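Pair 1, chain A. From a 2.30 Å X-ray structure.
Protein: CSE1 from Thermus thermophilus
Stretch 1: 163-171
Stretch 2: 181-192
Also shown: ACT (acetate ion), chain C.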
# COMPACT_ATOMS: atom_id res chain seq x y z
N VAL A 163 -8.75 -7.26 6.07
CA VAL A 163 -8.65 -5.96 5.46
C VAL A 163 -9.09 -4.90 6.48
O VAL A 163 -8.41 -3.90 6.67
CB VAL A 163 -9.49 -5.86 4.17
CG1 VAL A 163 -9.70 -4.38 3.78
CG2 VAL A 163 -8.82 -6.69 3.04
N HIS A 164 -10.22 -5.14 7.13
CA HIS A 164 -10.78 -4.12 8.03
C HIS A 164 -9.85 -3.78 9.18
O HIS A 164 -9.74 -2.62 9.55
CB HIS A 164 -12.15 -4.57 8.57
CG HIS A 164 -12.89 -3.50 9.30
ND1 HIS A 164 -13.36 -2.36 8.68
CD2 HIS A 164 -13.28 -3.41 10.59
CE1 HIS A 164 -13.99 -1.61 9.57
NE2 HIS A 164 -13.95 -2.22 10.74
N GLN A 165 -9.17 -4.78 9.73
CA GLN A 165 -8.25 -4.58 10.86
C GLN A 165 -7.01 -3.76 10.49
O GLN A 165 -6.38 -3.15 11.36
CB GLN A 165 -7.82 -5.93 11.47
CG GLN A 165 -8.96 -6.76 12.07
CD GLN A 165 -9.58 -6.10 13.31
OE1 GLN A 165 -9.58 -4.88 13.42
NE2 GLN A 165 -10.05 -6.90 14.24
N ALA A 166 -6.63 -3.78 9.20
CA ALA A 166 -5.44 -3.04 8.80
C ALA A 166 -5.80 -1.64 8.29
O ALA A 166 -5.06 -0.68 8.51
CB ALA A 166 -4.63 -3.81 7.76
N PHE A 167 -6.96 -1.52 7.65
CA PHE A 167 -7.29 -0.31 6.89
C PHE A 167 -8.49 0.55 7.38
O PHE A 167 -8.76 1.61 6.81
CB PHE A 167 -7.52 -0.67 5.42
CG PHE A 167 -6.28 -1.09 4.70
CD1 PHE A 167 -5.38 -0.15 4.24
CD2 PHE A 167 -6.01 -2.45 4.47
CE1 PHE A 167 -4.22 -0.54 3.57
CE2 PHE A 167 -4.87 -2.85 3.81
CZ PHE A 167 -3.98 -1.88 3.35
N ALA A 168 -9.22 0.09 8.40
CA ALA A 168 -10.36 0.90 8.88
C ALA A 168 -9.89 2.31 9.25
O ALA A 168 -9.01 2.48 10.10
CB ALA A 168 -11.06 0.25 10.08
N PRO A 169 -10.46 3.31 8.58
CA PRO A 169 -10.27 4.71 8.96
C PRO A 169 -11.00 5.01 10.27
O PRO A 169 -12.05 4.41 10.55
CB PRO A 169 -10.92 5.48 7.79
CG PRO A 169 -11.92 4.51 7.23
CD PRO A 169 -11.29 3.16 7.37
N GLY A 170 -10.43 5.91 11.08
CA GLY A 170 -11.10 6.37 12.29
C GLY A 170 -12.43 7.04 11.98
O GLY A 170 -12.68 7.45 10.84
N GLY A 171 -13.29 7.19 12.98
CA GLY A 171 -14.56 7.85 12.78
C GLY A 171 -15.61 7.40 13.78
O GLY A 171 -15.31 6.70 14.75
N ALA A 181 -13.73 5.79 16.91
CA ALA A 181 -12.58 4.91 16.83
C ALA A 181 -11.44 5.60 16.10
O ALA A 181 -11.65 6.53 15.31
CB ALA A 181 -12.97 3.64 16.13
N LYS A 182 -10.22 5.16 16.37
CA LYS A 182 -9.02 5.65 15.70
C LYS A 182 -8.78 4.88 14.40
O LYS A 182 -9.37 3.82 14.18
CB LYS A 182 -7.80 5.49 16.61
CG LYS A 182 -7.93 6.16 17.96
CD LYS A 182 -7.85 7.67 17.86
CE LYS A 182 -8.08 8.34 19.22
NZ LYS A 182 -9.50 8.21 19.70
N ASP A 183 -7.90 5.42 13.57
CA ASP A 183 -7.40 4.75 12.38
C ASP A 183 -6.75 3.42 12.74
O ASP A 183 -5.99 3.32 13.72
CB ASP A 183 -6.31 5.60 11.70
CG ASP A 183 -6.86 6.79 10.95
OD1 ASP A 183 -8.09 6.94 10.80
OD2 ASP A 183 -6.04 7.60 10.49
N ALA A 184 -7.05 2.40 11.96
CA ALA A 184 -6.29 1.17 11.99
C ALA A 184 -4.90 1.55 11.51
O ALA A 184 -4.72 2.66 10.99
CB ALA A 184 -6.93 0.13 11.09
N PRO A 185 -3.91 0.66 11.69
CA PRO A 185 -2.51 1.10 11.54
C PRO A 185 -2.09 1.55 10.14
O PRO A 185 -1.23 2.42 10.03
CB PRO A 185 -1.70 -0.15 11.92
CG PRO A 185 -2.60 -0.97 12.73
CD PRO A 185 -4.01 -0.69 12.26
N VAL A 186 -2.63 0.96 9.09
CA VAL A 186 -2.23 1.38 7.76
C VAL A 186 -3.38 1.96 6.95
O VAL A 186 -3.38 1.90 5.74
CB VAL A 186 -1.48 0.26 6.96
CG1 VAL A 186 -0.05 0.11 7.51
CG2 VAL A 186 -2.25 -1.06 7.01
N ALA A 187 -4.35 2.55 7.63
CA ALA A 187 -5.45 3.24 6.95
C ALA A 187 -4.98 4.30 5.95
O ALA A 187 -5.58 4.45 4.87
CB ALA A 187 -6.38 3.87 7.97
N ARG A 188 -3.92 5.03 6.29
CA ARG A 188 -3.48 6.21 5.53
C ARG A 188 -2.29 6.00 4.58
O ARG A 188 -2.27 6.57 3.50
CB ARG A 188 -3.12 7.38 6.47
CG ARG A 188 -4.13 7.68 7.56
CD ARG A 188 -5.49 8.00 6.94
NE ARG A 188 -6.55 8.05 7.95
CZ ARG A 188 -7.80 8.45 7.71
NH1 ARG A 188 -8.18 8.86 6.50
NH2 ARG A 188 -8.67 8.44 8.69
N PRO A 189 -1.27 5.23 5.01
CA PRO A 189 -0.05 5.32 4.22
C PRO A 189 -0.08 4.41 3.03
O PRO A 189 -0.82 3.42 3.02
CB PRO A 189 1.04 4.84 5.20
CG PRO A 189 0.31 3.95 6.15
CD PRO A 189 -1.08 4.51 6.28
N ALA A 190 0.73 4.74 2.05
CA ALA A 190 0.95 3.89 0.91
C ALA A 190 1.89 2.77 1.32
O ALA A 190 2.88 3.02 1.99
CB ALA A 190 1.57 4.71 -0.21
N LEU A 191 1.59 1.53 0.94
CA LEU A 191 2.44 0.41 1.34
C LEU A 191 3.39 -0.03 0.21
O LEU A 191 2.94 -0.26 -0.92
CB LEU A 191 1.59 -0.77 1.78
CG LEU A 191 0.65 -0.41 2.95
CD1 LEU A 191 -0.17 -1.64 3.37
CD2 LEU A 191 1.44 0.16 4.15
N PHE A 192 4.68 -0.13 0.52
CA PHE A 192 5.67 -0.60 -0.44
C PHE A 192 5.87 -2.11 -0.36
O PHE A 192 6.31 -2.65 0.67
CB PHE A 192 7.01 0.11 -0.27
CG PHE A 192 6.95 1.56 -0.63
CD1 PHE A 192 6.32 2.47 0.21
CD2 PHE A 192 7.50 2.03 -1.82
CE1 PHE A 192 6.26 3.81 -0.11
CE2 PHE A 192 7.44 3.38 -2.16
CZ PHE A 192 6.82 4.27 -1.30
C ACT C . -12.45 -0.71 5.36
O ACT C . -12.21 -1.95 5.43
OXT ACT C . -13.39 -0.27 6.10
CH3 ACT C . -11.66 0.20 4.43

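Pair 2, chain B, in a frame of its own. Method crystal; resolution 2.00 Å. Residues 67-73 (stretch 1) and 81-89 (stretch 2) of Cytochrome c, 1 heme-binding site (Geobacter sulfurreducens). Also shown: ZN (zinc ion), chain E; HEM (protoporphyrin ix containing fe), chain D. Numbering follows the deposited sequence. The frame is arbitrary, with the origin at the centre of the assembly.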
# COMPACT_ATOMS: atom_id res chain seq x y z
N MET B 67 3.91 -2.63 2.29
CA MET B 67 5.29 -2.39 2.72
C MET B 67 6.27 -2.84 1.63
O MET B 67 7.18 -2.08 1.27
CB MET B 67 5.57 -3.05 4.08
CG MET B 67 4.71 -2.50 5.24
SD MET B 67 2.97 -3.12 5.22
CE MET B 67 2.93 -4.14 6.70
N ARG B 68 6.06 -4.02 1.07
CA ARG B 68 6.89 -4.51 -0.03
C ARG B 68 6.85 -3.60 -1.27
O ARG B 68 7.88 -3.35 -1.89
CB ARG B 68 6.50 -5.92 -0.44
CG ARG B 68 6.81 -6.99 0.62
CD ARG B 68 6.73 -8.35 0.01
NE ARG B 68 5.36 -8.74 -0.25
CZ ARG B 68 4.50 -9.11 0.69
NH1 ARG B 68 4.87 -9.14 1.97
NH2 ARG B 68 3.26 -9.46 0.34
N ARG B 69 5.67 -3.12 -1.64
CA ARG B 69 5.55 -2.43 -2.91
C ARG B 69 6.03 -0.99 -2.78
O ARG B 69 6.57 -0.43 -3.76
CB ARG B 69 4.14 -2.50 -3.46
CG ARG B 69 3.62 -3.91 -3.79
CD ARG B 69 4.68 -4.81 -4.44
NE ARG B 69 4.11 -6.07 -4.93
CZ ARG B 69 3.41 -6.20 -6.06
NH1 ARG B 69 3.16 -5.14 -6.83
NH2 ARG B 69 2.94 -7.38 -6.42
N LEU B 70 5.86 -0.39 -1.60
CA LEU B 70 6.36 0.97 -1.39
C LEU B 70 7.84 1.06 -0.94
O LEU B 70 8.40 2.18 -0.83
CB LEU B 70 5.45 1.74 -0.43
CG LEU B 70 4.06 2.12 -0.94
CD1 LEU B 70 3.43 3.08 0.04
CD2 LEU B 70 4.09 2.70 -2.36
N ASP B 71 8.49 -0.07 -0.70
CA ASP B 71 9.85 -0.05 -0.15
C ASP B 71 10.81 0.63 -1.14
O ASP B 71 10.74 0.39 -2.35
CB ASP B 71 10.35 -1.45 0.17
CG ASP B 71 11.54 -1.42 1.13
OD1 ASP B 71 11.35 -1.09 2.31
OD2 ASP B 71 12.67 -1.74 0.68
N ASP B 72 11.68 1.49 -0.60
CA ASP B 72 12.65 2.23 -1.44
C ASP B 72 13.86 1.38 -1.79
O ASP B 72 14.62 1.71 -2.70
CB ASP B 72 13.08 3.57 -0.82
CG ASP B 72 13.77 3.42 0.54
OD1 ASP B 72 14.22 2.31 0.88
OD2 ASP B 72 13.88 4.44 1.27
N GLY B 73 14.03 0.28 -1.05
CA GLY B 73 15.05 -0.69 -1.36
C GLY B 73 16.39 -0.48 -0.65
O GLY B 73 17.42 -0.84 -1.20
N PRO B 81 13.83 -1.06 -5.49
CA PRO B 81 12.66 -0.61 -4.71
C PRO B 81 11.44 -1.46 -5.06
O PRO B 81 11.46 -2.14 -6.08
CB PRO B 81 12.49 0.86 -5.14
CG PRO B 81 13.22 0.97 -6.45
CD PRO B 81 14.37 0.02 -6.35
N GLY B 82 10.41 -1.46 -4.22
CA GLY B 82 9.14 -2.04 -4.63
C GLY B 82 8.60 -1.33 -5.88
O GLY B 82 8.86 -0.15 -6.12
N ASN B 83 7.79 -2.03 -6.65
CA ASN B 83 7.36 -1.51 -7.94
C ASN B 83 6.28 -0.41 -7.85
O ASN B 83 5.83 0.08 -8.87
CB ASN B 83 6.93 -2.67 -8.86
CG ASN B 83 5.54 -3.19 -8.56
OD1 ASN B 83 5.02 -3.02 -7.44
ND2 ASN B 83 4.92 -3.85 -9.54
N MET B 84 5.89 0.00 -6.66
CA MET B 84 4.97 1.14 -6.52
C MET B 84 5.62 2.37 -5.89
O MET B 84 5.00 3.44 -5.84
CB MET B 84 3.73 0.76 -5.71
CG MET B 84 2.89 -0.35 -6.36
SD MET B 84 1.98 0.15 -7.84
CE MET B 84 2.41 -1.16 -8.98
N TYR B 85 6.87 2.23 -5.45
CA TYR B 85 7.60 3.34 -4.83
C TYR B 85 7.66 4.56 -5.75
O TYR B 85 7.61 5.67 -5.28
CB TYR B 85 9.01 2.88 -4.45
CG TYR B 85 9.91 3.99 -3.92
CD1 TYR B 85 9.66 4.59 -2.71
CD2 TYR B 85 11.02 4.40 -4.62
CE1 TYR B 85 10.48 5.61 -2.23
CE2 TYR B 85 11.84 5.41 -4.15
CZ TYR B 85 11.58 6.00 -2.95
OH TYR B 85 12.40 7.00 -2.48
N ARG B 86 7.74 4.34 -7.07
CA ARG B 86 7.89 5.43 -8.03
C ARG B 86 6.70 6.36 -7.98
O ARG B 86 6.83 7.58 -8.26
CB ARG B 86 8.10 4.91 -9.47
CG ARG B 86 6.93 4.17 -10.12
CD ARG B 86 7.39 3.54 -11.46
NE ARG B 86 6.29 2.95 -12.23
CZ ARG B 86 5.55 3.60 -13.14
NH1 ARG B 86 5.79 4.87 -13.42
NH2 ARG B 86 4.55 2.97 -13.78
N HIS B 87 5.54 5.81 -7.63
CA HIS B 87 4.33 6.58 -7.59
C HIS B 87 4.25 7.54 -6.42
O HIS B 87 3.34 8.34 -6.37
CB HIS B 87 3.12 5.64 -7.61
CG HIS B 87 3.04 4.88 -8.89
ND1 HIS B 87 3.01 5.52 -10.10
CD2 HIS B 87 3.11 3.55 -9.15
CE1 HIS B 87 3.00 4.62 -11.07
NE2 HIS B 87 3.07 3.42 -10.52
N LEU B 88 5.20 7.44 -5.49
CA LEU B 88 5.18 8.29 -4.30
C LEU B 88 5.64 9.73 -4.56
O LEU B 88 5.52 10.61 -3.67
CB LEU B 88 6.00 7.65 -3.16
CG LEU B 88 5.34 6.46 -2.43
CD1 LEU B 88 6.34 5.78 -1.48
CD2 LEU B 88 4.03 6.86 -1.68
N GLY B 89 6.14 10.01 -5.75
CA GLY B 89 6.53 11.36 -6.08
C GLY B 89 7.33 11.45 -7.36
O GLY B 89 7.85 10.45 -7.84
ZN ZN E . 2.48 7.43 -10.63
CHA HEM D . -0.31 -3.36 -7.47
CHB HEM D . 0.01 0.01 -4.02
CHC HEM D . 0.05 3.31 -7.53
CHD HEM D . -0.87 0.03 -10.90
C1A HEM D . -0.14 -2.72 -6.26
C2A HEM D . 0.08 -3.40 -5.01
C3A HEM D . 0.17 -2.48 -4.05
C4A HEM D . 0.01 -1.19 -4.66
CMA HEM D . 0.39 -2.72 -2.55
CAA HEM D . 0.20 -4.93 -4.88
CBA HEM D . -1.13 -5.63 -4.61
CGA HEM D . -0.83 -7.09 -4.34
O1A HEM D . -0.43 -7.47 -3.22
O2A HEM D . -0.97 -7.89 -5.27
C1B HEM D . 0.04 1.21 -4.69
C2B HEM D . 0.21 2.48 -4.07
C3B HEM D . 0.23 3.40 -5.03
C4B HEM D . 0.08 2.71 -6.29
CMB HEM D . 0.30 2.62 -2.55
CAB HEM D . 0.42 4.91 -4.90
CBB HEM D . 1.46 5.34 -4.13
C1C HEM D . -0.23 2.71 -8.72
C2C HEM D . -0.37 3.42 -9.97
C3C HEM D . -0.65 2.52 -10.92
C4C HEM D . -0.65 1.22 -10.28
CMC HEM D . -0.28 4.96 -10.08
CAC HEM D . -0.87 2.71 -12.45
CBC HEM D . -0.20 3.66 -13.14
C1D HEM D . -0.85 -1.18 -10.27
C2D HEM D . -1.15 -2.42 -10.94
C3D HEM D . -0.98 -3.49 -9.87
C4D HEM D . -0.59 -2.77 -8.67
CMD HEM D . -1.56 -2.57 -12.42
CAD HEM D . -1.18 -5.00 -10.03
CBD HEM D . 0.01 -5.62 -10.75
CGD HEM D . 1.18 -5.62 -9.80
O1D HEM D . 1.18 -6.31 -8.76
O2D HEM D . 2.14 -4.89 -10.10
NA HEM D . -0.15 -1.37 -6.02
NB HEM D . -0.02 1.38 -6.05
NC HEM D . -0.38 1.35 -8.96
ND HEM D . -0.53 -1.42 -8.94
FE HEM D . -0.30 0.05 -7.43
O HOH W 1 1.58 8.24 -8.96

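What separates the two contacts most sharply? It is the job given to the turn residue that matches V186(A) in pair 1 and M84(B) in pair 2. The side chain of V186(A) only packs: its CG2 sits over one face of the F167(A) ring, 4.2 Å from the centroid, and lies 3.7 Å from CB of A166(A). M84(B) points its CB toward the opposing stretch, but its end leads away to the heme, where SD binds FE at 2.3 Å.

What backbone do they share? In each, a helix gives way to a loop whose first residue, A168(A) or D71(B), is extended; pair 1 stays extended through G170(A), while pair 2 does not. A type I turn, A184(A) to A187(A) or G82(B) to Y85(B), packs against this segment; fourteen central residues superpose with a backbone RMSD of 0.9 Å. Two hydrogen bonds recur at matched positions. V186(A) N donates to A166(A) O at 3.0 Å, as M84(B) N does to R69(B) O at 3.0 Å. Then A184(A) N donates to A168(A) O at 2.7 Å, as G82(B) N does to D71(B) O at 2.7 Å. Together they tie the turn to two carbonyls, one in the last part of the helix and one just beyond it.

How tightly does the first turn residue fit? A184(A) has room for a methyl: its CB points toward stretch 1 and lies 3.3 Å from the O atoms of both Q165(A) and A166(A). At the matching G82(B) the approach is closer. Its CA is 3.3 Å from R68(B) O and 3.2 Å from R69(B) O, and a CB there would clash with both oxygens.

How do the other side chains fill the matched space? F167(A) and L70(B) coincide within 0.2 Å at CA, and both turn the end of the side chain back to the turn; L70(B) CD2 lies 3.9 Å from both M84(B) CB and L88(B) CD1. Where A166(A) offers a methyl, R69(B) extends a guanidinium, whose NH1 donates to heme O1D at 3.0 Å and weakly to N83(B) OD1 at 2.9 Å. A187(A) lays its small CB 3.5 Å from F167(A) O, whereas Y85(B) spreads a ring whose face receives D72(B) CB, 3.8 Å from the centroid.

What secures the far end? In pair 1, D183(A) OD1 accepts G170(A) N at 2.6 Å, while R188(A) NE bridges to D183(A) OD2 at 2.6 Å. The matching P81(B) packs instead, with CB 3.3 Å from D72(B) O.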